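Local coordinates for Tas1 (Pseudomonas aeruginosa, PDB 6OX6), which is a type VI secretion toxin that pyrophosphorylates adenosine nucleotides to (p)ppApp, depleting ADP and ATP in competitor cells, at residues A[248-253]-A[284-289]; A[371-376]-A[428-433]; A[347-352]-A[361-366]; A[275-280]-A[311-316]. All blocks are in the same frame, centred on the assembly; numbering follows the deposited sequence. Where two conformers were deposited one is given.

Interaction 1. Residues A[248-253]-A[284-289]. With ACT (acetate ion), chain D.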
loop_
_atom_site.group_PDB
_atom_site.type_symbol
_atom_site.label_atom_id
_atom_site.label_comp_id
_atom_site.label_asym_id
_atom_site.label_seq_id
_atom_site.Cartn_x
_atom_site.Cartn_y
_atom_site.Cartn_z
ATOM N N GLY A 248 -1.571 15.956 -18.578
ATOM C CA GLY A 248 -2.593 14.952 -18.764
ATOM C C GLY A 248 -3.398 14.638 -17.526
ATOM O O GLY A 248 -4.182 13.682 -17.545
ATOM N N PHE A 249 -3.268 15.443 -16.469
ATOM C CA PHE A 249 -3.917 15.119 -15.202
ATOM C C PHE A 249 -5.424 15.031 -15.341
ATOM O O PHE A 249 -6.041 14.058 -14.892
ATOM C CB PHE A 249 -3.572 16.147 -14.132
ATOM C CG PHE A 249 -4.326 15.932 -12.854
ATOM C CD1 PHE A 249 -3.844 15.048 -11.904
ATOM C CD2 PHE A 249 -5.521 16.589 -12.608
ATOM C CE1 PHE A 249 -4.536 14.823 -10.734
ATOM C CE2 PHE A 249 -6.216 16.372 -11.427
ATOM C CZ PHE A 249 -5.717 15.487 -10.487
ATOM N N GLU A 250 -6.044 16.055 -15.947
ATOM C CA GLU A 250 -7.502 16.095 -16.001
ATOM C C GLU A 250 -8.062 14.986 -16.873
ATOM O O GLU A 250 -9.144 14.460 -16.587
ATOM C CB GLU A 250 -7.987 17.453 -16.505
ATOM C CG GLU A 250 -9.492 17.682 -16.336
ATOM C CD GLU A 250 -9.962 17.495 -14.906
ATOM O OE1 GLU A 250 -9.312 18.047 -13.994
ATOM O OE2 GLU A 250 -10.985 16.809 -14.695
ATOM N N LYS A 251 -7.348 14.610 -17.933
ATOM C CA LYS A 251 -7.798 13.484 -18.738
ATOM C C LYS A 251 -7.880 12.210 -17.898
ATOM O O LYS A 251 -8.853 11.457 -17.993
ATOM C CB LYS A 251 -6.871 13.287 -19.941
ATOM C CG LYS A 251 -7.262 12.095 -20.798
ATOM C CD LYS A 251 -6.156 11.610 -21.726
ATOM C CE LYS A 251 -6.753 11.054 -23.021
ATOM N NZ LYS A 251 -5.735 10.869 -24.097
ATOM N N VAL A 252 -6.880 11.956 -17.051
ATOM C CA VAL A 252 -6.952 10.776 -16.196
ATOM C C VAL A 252 -8.031 10.951 -15.135
ATOM O O VAL A 252 -8.857 10.055 -14.914
ATOM C CB VAL A 252 -5.585 10.475 -15.560
ATOM C CG1 VAL A 252 -5.758 9.446 -14.450
ATOM C CG2 VAL A 252 -4.611 9.951 -16.607
ATOM N N TYR A 253 -8.059 12.117 -14.479
ATOM C CA TYR A 253 -8.977 12.332 -13.359
ATOM C C TYR A 253 -10.437 12.097 -13.745
ATOM O O TYR A 253 -11.220 11.614 -12.915
ATOM C CB TYR A 253 -8.799 13.743 -12.804
ATOM C CG TYR A 253 -9.303 13.936 -11.379
ATOM C CD1 TYR A 253 -10.579 14.429 -11.142
ATOM C CD2 TYR A 253 -8.493 13.635 -10.271
ATOM C CE1 TYR A 253 -11.052 14.618 -9.854
ATOM C CE2 TYR A 253 -8.953 13.818 -8.977
ATOM C CZ TYR A 253 -10.242 14.317 -8.772
ATOM O OH TYR A 253 -10.728 14.514 -7.492
ATOM N N LYS A 284 -10.361 10.279 -5.014
ATOM C CA LYS A 284 -9.298 11.006 -4.328
ATOM C C LYS A 284 -9.418 12.496 -4.625
ATOM O O LYS A 284 -9.683 12.892 -5.759
ATOM C CB LYS A 284 -7.923 10.497 -4.766
ATOM C CG LYS A 284 -6.770 11.044 -3.935
ATOM C CD LYS A 284 -5.465 10.296 -4.194
ATOM C CE LYS A 284 -4.967 9.636 -2.906
ATOM N NZ LYS A 284 -5.977 8.702 -2.305
ATOM N N SER A 285 -9.235 13.327 -3.599
ATOM C CA SER A 285 -9.361 14.765 -3.808
ATOM C C SER A 285 -8.289 15.256 -4.765
ATOM O O SER A 285 -7.186 14.697 -4.839
ATOM C CB SER A 285 -9.255 15.534 -2.486
ATOM O OG SER A 285 -7.911 15.949 -2.227
ATOM N N ARG A 286 -8.621 16.343 -5.470
ATOM C CA ARG A 286 -7.781 16.870 -6.540
ATOM C C ARG A 286 -6.366 17.184 -6.055
ATOM O O ARG A 286 -5.385 16.691 -6.622
ATOM C CB ARG A 286 -8.434 18.120 -7.145
ATOM C CG ARG A 286 -7.621 18.785 -8.277
ATOM C CD ARG A 286 -8.455 19.832 -9.086
ATOM N NE ARG A 286 -8.776 19.319 -10.414
ATOM C CZ ARG A 286 -9.977 18.865 -10.759
ATOM N NH1 ARG A 286 -10.964 18.887 -9.868
ATOM N NH2 ARG A 286 -10.196 18.392 -11.981
ATOM N N GLU A 287 -6.243 18.026 -5.019
ATOM C CA GLU A 287 -4.919 18.447 -4.559
ATOM C C GLU A 287 -4.087 17.259 -4.119
ATOM O O GLU A 287 -2.879 17.196 -4.388
ATOM C CB GLU A 287 -5.031 19.445 -3.402
ATOM C CG GLU A 287 -3.696 20.087 -2.966
ATOM C CD GLU A 287 -3.108 21.067 -3.999
ATOM O OE1 GLU A 287 -1.856 21.175 -4.068
ATOM O OE2 GLU A 287 -3.890 21.739 -4.724
ATOM N N ARG A 288 -4.704 16.321 -3.411
ATOM C CA ARG A 288 -3.936 15.192 -2.908
ATOM C C ARG A 288 -3.540 14.274 -4.053
ATOM O O ARG A 288 -2.408 13.778 -4.095
ATOM C CB ARG A 288 -4.748 14.453 -1.849
ATOM C CG ARG A 288 -4.828 15.232 -0.523
ATOM C CD ARG A 288 -5.756 14.553 0.466
ATOM N NE ARG A 288 -5.357 13.168 0.689
ATOM C CZ ARG A 288 -4.601 12.741 1.693
ATOM N NH1 ARG A 288 -4.153 13.589 2.608
ATOM N NH2 ARG A 288 -4.297 11.454 1.779
ATOM N N ALA A 289 -4.456 14.068 -5.001
ATOM C CA ALA A 289 -4.154 13.276 -6.182
ATOM C C ALA A 289 -2.962 13.866 -6.918
ATOM O O ALA A 289 -2.028 13.148 -7.279
ATOM C CB ALA A 289 -5.377 13.214 -7.094
HETATM C C ACT D . -7.333 10.294 0.289
HETATM O O ACT D . -6.135 10.595 0.012
HETATM O OXT ACT D . -7.772 9.206 0.730
HETATM C CH3 ACT D . -8.405 11.437 0.042
#
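Arg-286 and Tyr-253 carry this contact, with Phe-249 beside them. The guanidinium of Arg-286 lies over a face of the tyrosine ring, its CZ 4.8 Å from the centroid and 25° off the ring normal: a cation-pi contact. The two flat groups are tilted against each other and not stacked parallel. The arginine chain bends at chi3 (-108°), which swings NE to the edge of the Phe-249 ring, 4.0 Å from CE2. Farther out, one amino nitrogen of Arg-286, NH2, forms a salt bridge with OE1 of Glu-250, carboxylate and guanidinium being nearly coplanar. The modelled separation is implausibly short and Glu-250 has two deposited conformers, so its exact geometry is doubtful.

Tyr-253 does a second job at its tip. Its OH donates to the backbone O of Lys-284 at 2.6 Å, lying in the carbonyl plane at a C=O...O angle of 155°, and so grips the chain two residues before Arg-286. Phe-249 and Tyr-253 are one helical turn apart, and both rings turn an edge to the methyl of Ala-289: CB is 4.1 Å from Phe-249 CE1 and the same 4.1 Å from Tyr-253 CE2.

On the far side of 284-289, Arg-288 NE and NH2 both bond one acetate oxygen, and Lys-284 NZ, salt-bridged to Asp-306, reaches it weakly. The contact sets the short helix 249-253 against the start of helix 286-296, whose Met-290 and Ile-293 carry on the packing of Phe-249, while Leu-307, just ahead of strand 308-313, touches both Val-252 and Ala-289.

Interaction 2. Residues A[371-376]-A[428-433]. With ACT (acetate ion), chain I.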
loop_
_atom_site.group_PDB
_atom_site.type_symbol
_atom_site.label_atom_id
_atom_site.label_comp_id
_atom_site.label_asym_id
_atom_site.label_seq_id
_atom_site.Cartn_x
_atom_site.Cartn_y
_atom_site.Cartn_z
ATOM N N TYR A 371 -9.525 -3.128 12.951
ATOM C CA TYR A 371 -9.533 -2.645 14.322
ATOM C C TYR A 371 -8.120 -2.338 14.794
ATOM O O TYR A 371 -7.851 -1.282 15.379
ATOM C CB TYR A 371 -10.174 -3.699 15.228
ATOM C CG TYR A 371 -10.219 -3.308 16.669
ATOM C CD1 TYR A 371 -9.381 -3.903 17.605
ATOM C CD2 TYR A 371 -11.104 -2.338 17.103
ATOM C CE1 TYR A 371 -9.432 -3.535 18.947
ATOM C CE2 TYR A 371 -11.161 -1.955 18.421
ATOM C CZ TYR A 371 -10.321 -2.558 19.335
ATOM O OH TYR A 371 -10.397 -2.163 20.645
ATOM N N ALA A 372 -7.201 -3.254 14.518
ATOM C CA ALA A 372 -5.841 -3.113 15.013
ATOM C C ALA A 372 -5.136 -1.939 14.359
ATOM O O ALA A 372 -4.445 -1.166 15.037
ATOM C CB ALA A 372 -5.073 -4.405 14.764
ATOM N N LYS A 373 -5.306 -1.783 13.051
ATOM C CA LYS A 373 -4.507 -0.821 12.319
ATOM C C LYS A 373 -5.063 0.598 12.402
ATOM O O LYS A 373 -4.298 1.544 12.615
ATOM C CB LYS A 373 -4.399 -1.244 10.857
ATOM C CG LYS A 373 -3.770 -0.172 9.981
ATOM C CD LYS A 373 -3.798 -0.611 8.516
ATOM C CE LYS A 373 -3.371 0.521 7.603
ATOM N NZ LYS A 373 -3.365 0.104 6.187
ATOM N N GLU A 374 -6.369 0.775 12.207
ATOM C CA GLU A 374 -6.943 2.102 12.032
ATOM C C GLU A 374 -7.393 2.712 13.366
ATOM O O GLU A 374 -7.750 2.017 14.321
ATOM C CB GLU A 374 -8.138 2.051 11.088
ATOM C CG GLU A 374 -7.903 1.327 9.786
ATOM C CD GLU A 374 -7.101 2.156 8.780
ATOM O OE1 GLU A 374 -6.542 3.216 9.157
ATOM O OE2 GLU A 374 -7.042 1.738 7.603
ATOM N N SER A 375 -7.403 4.040 13.409
ATOM C CA SER A 375 -8.007 4.734 14.540
ATOM C C SER A 375 -9.451 4.288 14.715
ATOM O O SER A 375 -10.090 3.775 13.790
ATOM C CB SER A 375 -7.962 6.251 14.326
ATOM O OG SER A 375 -8.867 6.636 13.284
ATOM N N GLU A 376 -9.978 4.495 15.920
ATOM C CA GLU A 376 -11.363 4.111 16.187
ATOM C C GLU A 376 -12.328 4.733 15.180
ATOM O O GLU A 376 -13.201 4.038 14.637
ATOM C CB GLU A 376 -11.769 4.495 17.610
ATOM C CG GLU A 376 -13.263 4.385 17.835
ATOM C CD GLU A 376 -13.671 4.707 19.261
ATOM O OE1 GLU A 376 -12.781 4.914 20.116
ATOM O OE2 GLU A 376 -14.885 4.693 19.537
ATOM N N ALA A 428 5.058 -7.235 17.072
ATOM C CA ALA A 428 4.533 -7.815 18.305
ATOM C C ALA A 428 3.068 -7.426 18.501
ATOM O O ALA A 428 2.256 -8.232 18.971
ATOM C CB ALA A 428 5.389 -7.371 19.488
ATOM N N TYR A 429 2.703 -6.202 18.109
ATOM C CA TYR A 429 1.323 -5.759 18.279
ATOM C C TYR A 429 0.394 -6.557 17.384
ATOM O O TYR A 429 -0.583 -7.154 17.855
ATOM C CB TYR A 429 1.222 -4.258 17.977
ATOM C CG TYR A 429 -0.189 -3.694 17.985
ATOM C CD1 TYR A 429 -0.874 -3.452 19.187
ATOM C CD2 TYR A 429 -0.814 -3.349 16.789
ATOM C CE1 TYR A 429 -2.167 -2.906 19.175
ATOM C CE2 TYR A 429 -2.093 -2.824 16.772
ATOM C CZ TYR A 429 -2.763 -2.614 17.951
ATOM O OH TYR A 429 -4.029 -2.071 17.867
ATOM N N TYR A 430 0.676 -6.575 16.086
ATOM C CA TYR A 430 -0.189 -7.298 15.159
ATOM C C TYR A 430 -0.206 -8.787 15.440
ATOM O O TYR A 430 -1.211 -9.443 15.161
ATOM C CB TYR A 430 0.272 -7.073 13.733
ATOM C CG TYR A 430 -0.165 -5.746 13.161
ATOM C CD1 TYR A 430 -1.492 -5.306 13.279
ATOM C CD2 TYR A 430 0.739 -4.933 12.490
ATOM C CE1 TYR A 430 -1.900 -4.075 12.720
ATOM C CE2 TYR A 430 0.332 -3.720 11.908
ATOM C CZ TYR A 430 -0.980 -3.308 12.037
ATOM O OH TYR A 430 -1.340 -2.098 11.451
ATOM N N ASP A 431 0.907 -9.340 15.945
ATOM C CA ASP A 431 0.928 -10.757 16.317
ATOM C C ASP A 431 -0.012 -11.044 17.475
ATOM O O ASP A 431 -0.683 -12.085 17.492
ATOM C CB ASP A 431 2.340 -11.194 16.693
ATOM C CG ASP A 431 3.190 -11.505 15.481
ATOM O OD1 ASP A 431 2.641 -11.533 14.353
ATOM O OD2 ASP A 431 4.410 -11.721 15.662
ATOM N N ALA A 432 -0.045 -10.162 18.479
ATOM C CA ALA A 432 -0.981 -10.379 19.577
ATOM C C ALA A 432 -2.420 -10.356 19.071
ATOM O O ALA A 432 -3.249 -11.158 19.507
ATOM C CB ALA A 432 -0.776 -9.339 20.680
ATOM N N VAL A 433 -2.730 -9.474 18.118
ATOM C CA VAL A 433 -4.085 -9.446 17.571
ATOM C C VAL A 433 -4.441 -10.793 16.946
ATOM O O VAL A 433 -5.531 -11.330 17.170
ATOM C CB VAL A 433 -4.230 -8.312 16.539
ATOM C CG1 VAL A 433 -5.629 -8.332 16.028
ATOM C CG2 VAL A 433 -3.885 -6.935 17.164
HETATM C C ACT I . -6.765 -1.132 5.426
HETATM O O ACT I . -5.685 -0.561 5.093
HETATM O OXT ACT I . -7.697 -0.692 6.161
HETATM C CH3 ACT I . -6.964 -2.588 4.832
#
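The methyl of Ala-372 is the apolar centre here, with three side chains of helix 419-435 gathered round it. Val-433 comes closest, its CG2 3.7 Å from Ala-372 CB. Tyr-430 brings the edge of its ring, CE1 lying 3.8 Å from the same CB, and Tyr-429 adds CE2 at 3.9 Å. The two tyrosines also meet each other: Tyr-429 CD2 sits over one face of the Tyr-430 ring, offset toward the rim.

In the fold, this is where the last turn of helix 367-373 leans on the long C-terminal helix 419-435. Val-397, in the loop before helix 402-410, touches both Tyr-429 and Val-433, and Gly-402 at the start of that helix is hydrogen-bonded to the backbone of Ala-372.

Outward from the methyl the contact turns polar. Tyr-429 OH lies 3.0 Å from Ala-372 O, which sits at the edge of the ring near its plane. Pro-398 O is a second acceptor within reach of that one proton, so its allocation is not settled; Gln-401 N also bonds the hydroxyl. Tyr-430 OH rests against aliphatic carbon, 3.2 Å from Lys-373 CB. Beyond that point the lysine runs fully extended, and its NZ donates to an acetate O at 2.6 Å. The other oxygen of that acetate, OXT, is 2.9 Å from Glu-374 OE2.

Interaction 3. Residues A[347-352]-A[361-366]. With ACT (acetate ion), chain I; ACT (acetate ion), chain E.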
loop_
_atom_site.group_PDB
_atom_site.type_symbol
_atom_site.label_atom_id
_atom_site.label_comp_id
_atom_site.label_asym_id
_atom_site.label_seq_id
_atom_site.Cartn_x
_atom_site.Cartn_y
_atom_site.Cartn_z
ATOM N N GLY A 347 -2.979 -8.567 5.240
ATOM C CA GLY A 347 -4.092 -8.044 4.473
ATOM C C GLY A 347 -3.848 -8.256 2.991
ATOM O O GLY A 347 -2.834 -8.809 2.577
ATOM N N VAL A 348 -4.802 -7.795 2.193
ATOM C CA VAL A 348 -4.734 -7.938 0.743
ATOM C C VAL A 348 -4.884 -6.571 0.121
ATOM O O VAL A 348 -5.722 -5.774 0.557
ATOM C CB VAL A 348 -5.826 -8.878 0.194
ATOM C CG1 VAL A 348 -5.846 -8.858 -1.355
ATOM C CG2 VAL A 348 -5.615 -10.251 0.729
ATOM N N ASN A 349 -4.086 -6.309 -0.907
ATOM C CA ASN A 349 -4.265 -5.136 -1.747
ATOM C C ASN A 349 -4.264 -5.586 -3.200
ATOM O O ASN A 349 -3.540 -6.506 -3.581
ATOM C CB ASN A 349 -3.170 -4.079 -1.486
ATOM C CG ASN A 349 -3.525 -2.715 -2.050
ATOM O OD1 ASN A 349 -4.609 -2.516 -2.607
ATOM N ND2 ASN A 349 -2.628 -1.751 -1.865
ATOM N N SER A 350 -5.096 -4.952 -4.004
ATOM C CA SER A 350 -5.156 -5.331 -5.397
ATOM C C SER A 350 -5.395 -4.088 -6.223
ATOM O O SER A 350 -5.976 -3.103 -5.751
ATOM C CB SER A 350 -6.253 -6.361 -5.650
ATOM O OG SER A 350 -7.527 -5.762 -5.537
ATOM N N THR A 351 -4.956 -4.155 -7.466
ATOM C CA THR A 351 -5.115 -3.077 -8.423
ATOM C C THR A 351 -5.870 -3.632 -9.607
ATOM O O THR A 351 -5.461 -4.653 -10.177
ATOM C CB THR A 351 -3.759 -2.538 -8.887
ATOM O OG1 THR A 351 -3.000 -2.133 -7.746
ATOM C CG2 THR A 351 -3.945 -1.356 -9.842
HETATM N N MSE A 352 -6.928 -2.951 -10.023
HETATM C CA MSE A 352 -7.698 -3.402 -11.160
HETATM C C MSE A 352 -7.691 -2.398 -12.268
HETATM O O MSE A 352 -7.974 -1.212 -12.023
HETATM C CB MSE A 352 -9.154 -3.561 -10.754
HETATM C CG MSE A 352 -9.391 -4.824 -9.949
HETATM SE SE MSE A 352 -10.779 -5.899 -10.836
HETATM C CE MSE A 352 -10.007 -5.824 -12.643
ATOM N N GLU A 361 -8.319 0.527 -6.991
ATOM C CA GLU A 361 -7.722 -0.170 -5.851
ATOM C C GLU A 361 -8.809 -0.846 -5.025
ATOM O O GLU A 361 -9.760 -0.190 -4.601
ATOM C CB GLU A 361 -6.944 0.790 -4.947
ATOM C CG GLU A 361 -6.575 0.166 -3.595
ATOM C CD GLU A 361 -5.922 1.147 -2.601
ATOM O OE1 GLU A 361 -6.651 1.793 -1.790
ATOM O OE2 GLU A 361 -4.672 1.261 -2.618
ATOM N N ILE A 362 -8.663 -2.147 -4.774
ATOM C CA ILE A 362 -9.570 -2.849 -3.865
ATOM C C ILE A 362 -8.753 -3.547 -2.781
ATOM O O ILE A 362 -8.005 -4.491 -3.067
ATOM C CB ILE A 362 -10.456 -3.862 -4.590
ATOM C CG1 ILE A 362 -11.326 -3.175 -5.633
ATOM C CG2 ILE A 362 -11.336 -4.530 -3.570
ATOM C CD1 ILE A 362 -12.101 -4.160 -6.516
ATOM N N GLN A 363 -8.930 -3.124 -1.537
ATOM C CA GLN A 363 -8.254 -3.752 -0.410
ATOM C C GLN A 363 -9.198 -4.717 0.284
ATOM O O GLN A 363 -10.413 -4.527 0.277
ATOM C CB GLN A 363 -7.790 -2.717 0.602
ATOM C CG GLN A 363 -6.742 -1.783 0.091
ATOM C CD GLN A 363 -6.296 -0.856 1.177
ATOM O OE1 GLN A 363 -6.944 0.146 1.459
ATOM N NE2 GLN A 363 -5.228 -1.215 1.839
ATOM N N VAL A 364 -8.628 -5.733 0.917
ATOM C CA VAL A 364 -9.407 -6.731 1.632
ATOM C C VAL A 364 -8.718 -7.016 2.951
ATOM O O VAL A 364 -7.489 -7.159 3.002
ATOM C CB VAL A 364 -9.566 -8.049 0.839
ATOM C CG1 VAL A 364 -10.689 -8.841 1.431
ATOM C CG2 VAL A 364 -9.813 -7.794 -0.667
ATOM N N ASN A 365 -9.507 -7.137 4.010
ATOM C CA ASN A 365 -8.953 -7.487 5.314
ATOM C C ASN A 365 -10.092 -7.925 6.213
ATOM O O ASN A 365 -11.267 -7.774 5.872
ATOM C CB ASN A 365 -8.203 -6.317 5.959
ATOM C CG ASN A 365 -6.906 -6.762 6.624
ATOM O OD1 ASN A 365 -6.825 -7.874 7.148
ATOM N ND2 ASN A 365 -5.881 -5.918 6.570
ATOM N N SER A 366 -9.721 -8.466 7.373
ATOM C CA SER A 366 -10.668 -8.877 8.389
ATOM C C SER A 366 -11.013 -7.715 9.319
ATOM O O SER A 366 -10.298 -6.703 9.373
ATOM C CB SER A 366 -10.088 -10.029 9.201
ATOM O OG SER A 366 -8.865 -9.641 9.796
HETATM C C ACT I . -6.765 -1.132 5.426
HETATM O O ACT I . -5.685 -0.561 5.093
HETATM O OXT ACT I . -7.697 -0.692 6.161
HETATM C CH3 ACT I . -6.964 -2.588 4.832
HETATM C C ACT E . -1.249 -1.580 2.145
HETATM O O ACT E . -0.848 -1.549 0.927
HETATM O OXT ACT E . -2.432 -1.624 2.604
HETATM C CH3 ACT E . -0.122 -1.567 3.218
#
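Val-348 and Val-364 face each other as a hydrogen-bonded antiparallel pair, each N 2.9 Å from the other's O. The two bonds differ in shape: Val-348 N comes in nearly along the C=O axis of Val-364, whereas Val-364 N stands above the carbonyl plane of Val-348. Farther along, Ile-362 N bonds Ser-350 O at 3.0 Å, but the return bond from Ser-350 N is weak. The serine hydroxyl adds a second bond to the same carbonyl. With OG between the backbone N and the carbonyl carbon (chi1 71°), it donates to Ile-362 O at 2.8 Å, on a lone pair, so that one carbonyl takes two donors.

Strands 347-353 and 359-365 are thus the arms of a beta hairpin inside a mixed five-stranded sheet, consistent with the RelA/SpoT-type synthetase fold.

The apolar contacts lie on one face, where Val-348 and Val-364 run side by side, CB to CB 3.9 Å, and Leu-326 of helix 319-328 packs on Ser-350, Ile-362 and Val-364.

Polar side chains occupy the other face. Asn-349 OD1 touches the CG atoms of both Glu-361 and Gln-363, at 3.5 Å each, while its ND2 bonds one acetate weakly. Gln-363 NE2 likewise makes a weak bond to the acetate held by Lys-373. Phe-20 of the immunity protein, a separate chain, packs on Asn-349 and Thr-351. At the hairpin's open end, Asn-365 ND2, bonded to Ser-346 O, lies 3.5 Å from Gly-347 CA.

Interaction 4. Residues A[275-280]-A[311-316]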
loop_
_atom_site.group_PDB
_atom_site.type_symbol
_atom_site.label_atom_id
_atom_site.label_comp_id
_atom_site.label_asym_id
_atom_site.label_seq_id
_atom_site.Cartn_x
_atom_site.Cartn_y
_atom_site.Cartn_z
ATOM N N GLY A 275 -20.453 -12.870 2.760
ATOM C CA GLY A 275 -20.987 -12.408 4.022
ATOM C C GLY A 275 -20.306 -11.183 4.575
ATOM O O GLY A 275 -20.262 -11.009 5.795
ATOM N N GLY A 276 -19.781 -10.318 3.712
ATOM C CA GLY A 276 -19.033 -9.173 4.177
ATOM C C GLY A 276 -19.590 -7.827 3.776
ATOM O O GLY A 276 -20.753 -7.707 3.385
ATOM N N ARG A 277 -18.777 -6.792 3.933
ATOM C CA ARG A 277 -19.211 -5.443 3.606
ATOM C C ARG A 277 -18.183 -4.717 2.759
ATOM O O ARG A 277 -17.013 -5.098 2.713
ATOM C CB ARG A 277 -19.494 -4.650 4.883
ATOM C CG ARG A 277 -19.513 -3.142 4.686
ATOM C CD ARG A 277 -19.126 -2.414 5.963
ATOM N NE ARG A 277 -20.272 -2.209 6.843
ATOM C CZ ARG A 277 -20.538 -1.069 7.471
ATOM N NH1 ARG A 277 -21.605 -0.972 8.255
ATOM N NH2 ARG A 277 -19.739 -0.022 7.316
ATOM N N VAL A 278 -18.630 -3.679 2.061
ATOM C CA VAL A 278 -17.744 -2.907 1.198
ATOM C C VAL A 278 -17.827 -1.511 1.798
ATOM O O VAL A 278 -18.914 -0.956 1.961
ATOM C CB VAL A 278 -18.115 -3.080 -0.287
ATOM C CG1 VAL A 278 -17.339 -2.094 -1.145
ATOM C CG2 VAL A 278 -17.854 -4.510 -0.736
ATOM N N ALA A 279 -16.669 -0.949 2.127
ATOM C CA ALA A 279 -16.553 0.452 2.503
ATOM C C ALA A 279 -16.154 1.190 1.234
ATOM O O ALA A 279 -14.996 1.137 0.806
ATOM C CB ALA A 279 -15.549 0.654 3.638
ATOM N N LYS A 280 -17.133 1.834 0.606
ATOM C CA LYS A 280 -16.878 2.657 -0.563
ATOM C C LYS A 280 -16.381 4.023 -0.120
ATOM O O LYS A 280 -16.660 4.473 0.988
ATOM C CB LYS A 280 -18.144 2.806 -1.406
ATOM C CG LYS A 280 -18.762 1.502 -1.900
ATOM C CD LYS A 280 -19.980 1.820 -2.777
ATOM C CE LYS A 280 -20.693 0.576 -3.288
ATOM N NZ LYS A 280 -20.846 -0.425 -2.200
ATOM N N THR A 311 -12.685 -0.836 0.099
ATOM C CA THR A 311 -12.211 -1.873 0.999
ATOM C C THR A 311 -13.294 -2.932 1.123
ATOM O O THR A 311 -14.472 -2.603 1.317
ATOM C CB THR A 311 -11.874 -1.304 2.409
ATOM O OG1 THR A 311 -10.947 -0.213 2.298
ATOM C CG2 THR A 311 -11.254 -2.370 3.292
ATOM N N ILE A 312 -12.896 -4.196 1.037
ATOM C CA ILE A 312 -13.795 -5.305 1.306
ATOM C C ILE A 312 -13.459 -5.873 2.678
ATOM O O ILE A 312 -12.314 -6.255 2.951
ATOM C CB ILE A 312 -13.704 -6.376 0.217
ATOM C CG1 ILE A 312 -14.074 -5.775 -1.144
ATOM C CG2 ILE A 312 -14.582 -7.544 0.573
ATOM C CD1 ILE A 312 -13.882 -6.731 -2.321
ATOM N N ILE A 313 -14.444 -5.900 3.560
ATOM C CA ILE A 313 -14.255 -6.416 4.912
ATOM C C ILE A 313 -14.998 -7.734 4.982
ATOM O O ILE A 313 -16.218 -7.772 4.786
ATOM C CB ILE A 313 -14.753 -5.430 5.986
ATOM C CG1 ILE A 313 -14.001 -4.099 5.888
ATOM C CG2 ILE A 313 -14.631 -6.018 7.398
ATOM C CD1 ILE A 313 -14.772 -3.038 5.122
ATOM N N VAL A 314 -14.263 -8.821 5.222
ATOM C CA VAL A 314 -14.855 -10.145 5.371
ATOM C C VAL A 314 -14.165 -10.819 6.543
ATOM O O VAL A 314 -13.121 -10.370 7.014
ATOM C CB VAL A 314 -14.731 -10.996 4.086
ATOM C CG1 VAL A 314 -15.690 -10.483 2.998
ATOM C CG2 VAL A 314 -13.291 -10.983 3.566
ATOM N N GLU A 315 -14.756 -11.910 7.019
ATOM C CA GLU A 315 -14.143 -12.642 8.118
ATOM C C GLU A 315 -12.794 -13.214 7.692
ATOM O O GLU A 315 -12.495 -13.351 6.499
ATOM C CB GLU A 315 -15.074 -13.744 8.606
ATOM C CG GLU A 315 -16.360 -13.186 9.163
ATOM C CD GLU A 315 -16.135 -12.332 10.422
ATOM O OE1 GLU A 315 -15.123 -12.542 11.141
ATOM O OE2 GLU A 315 -16.974 -11.444 10.688
ATOM N N GLY A 316 -11.977 -13.554 8.695
ATOM C CA GLY A 316 -10.561 -13.795 8.449
ATOM C C GLY A 316 -10.310 -14.877 7.417
ATOM O O GLY A 316 -9.520 -14.701 6.484
#
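Arg-277 and Ile-313 pair through both of their backbone bonds, and two residues on Ala-279 and Thr-311 do the same, which makes 277-280 and 311-313 a regular antiparallel ladder. The segment axes approach to 4.8 Å with their directions 154° apart. Ile-313 N to Arg-277 O is the shortest rung at 2.8 Å and almost straight; Thr-311 N to Ala-279 O, at 3.1 Å, is the longest. Between the two rings Val-278 and Ile-312 form the non-hydrogen-bonded pair, and here CA-H...O contacts fill in, Val-278 CA lying 3.3 Å from Thr-311 O. Past the ladder Gly-276, without a side chain, lets its CA come to 3.2 Å from Ile-313 O and to 3.8 Å from Val-314 CG1.

On one side of the sheet Val-278 and Ile-312 lie alongside each other and point the same way, CG2 of the valine 4.0 Å from CG1 of the isoleucine. Helix 256-273 covers Val-278 there, and Val-322 of helix 319-328 reaches Ile-312. Ala-279, Thr-311 and Ile-313 share the other side. A chi2 of 98° places Ile-313 CD1 4.1 Å from Ala-279 CB, and Leu-382 and Leu-383 of helix 376-383 close over this pair. Arg-277 starts on the same side, its CD near Ile-313 CD1, but its guanidinium extends off from the isoleucine.

Strand 277-280 is outermost in the sheet within this chain. Between these two segments the polar part of its hold on strand 308-313 is entirely main-chain hydrogen bonding, four bonds in all, supplemented by small aliphatic contacts.

From the N terminus, interaction 1 closes a loop from helix 249-253 to helix 286-296, taking in helix 256-273 and strand 277-280. Interaction 4 opens inside that loop and closes beyond it, at strand 308-313, so the two cross. Interaction 3 follows as a short hairpin, and interaction 2 then ties helix 367-373 to the C-terminal helix; both are in series with what precedes. Interactions 3 and 4 touch within one sheet, strands 308-313 and 359-365 being neighbours there. Interactions 2 and 3 share an acetate. Interactions 1 and 2 lie on opposite sides of the chain's centre, their own centres 32 Å apart.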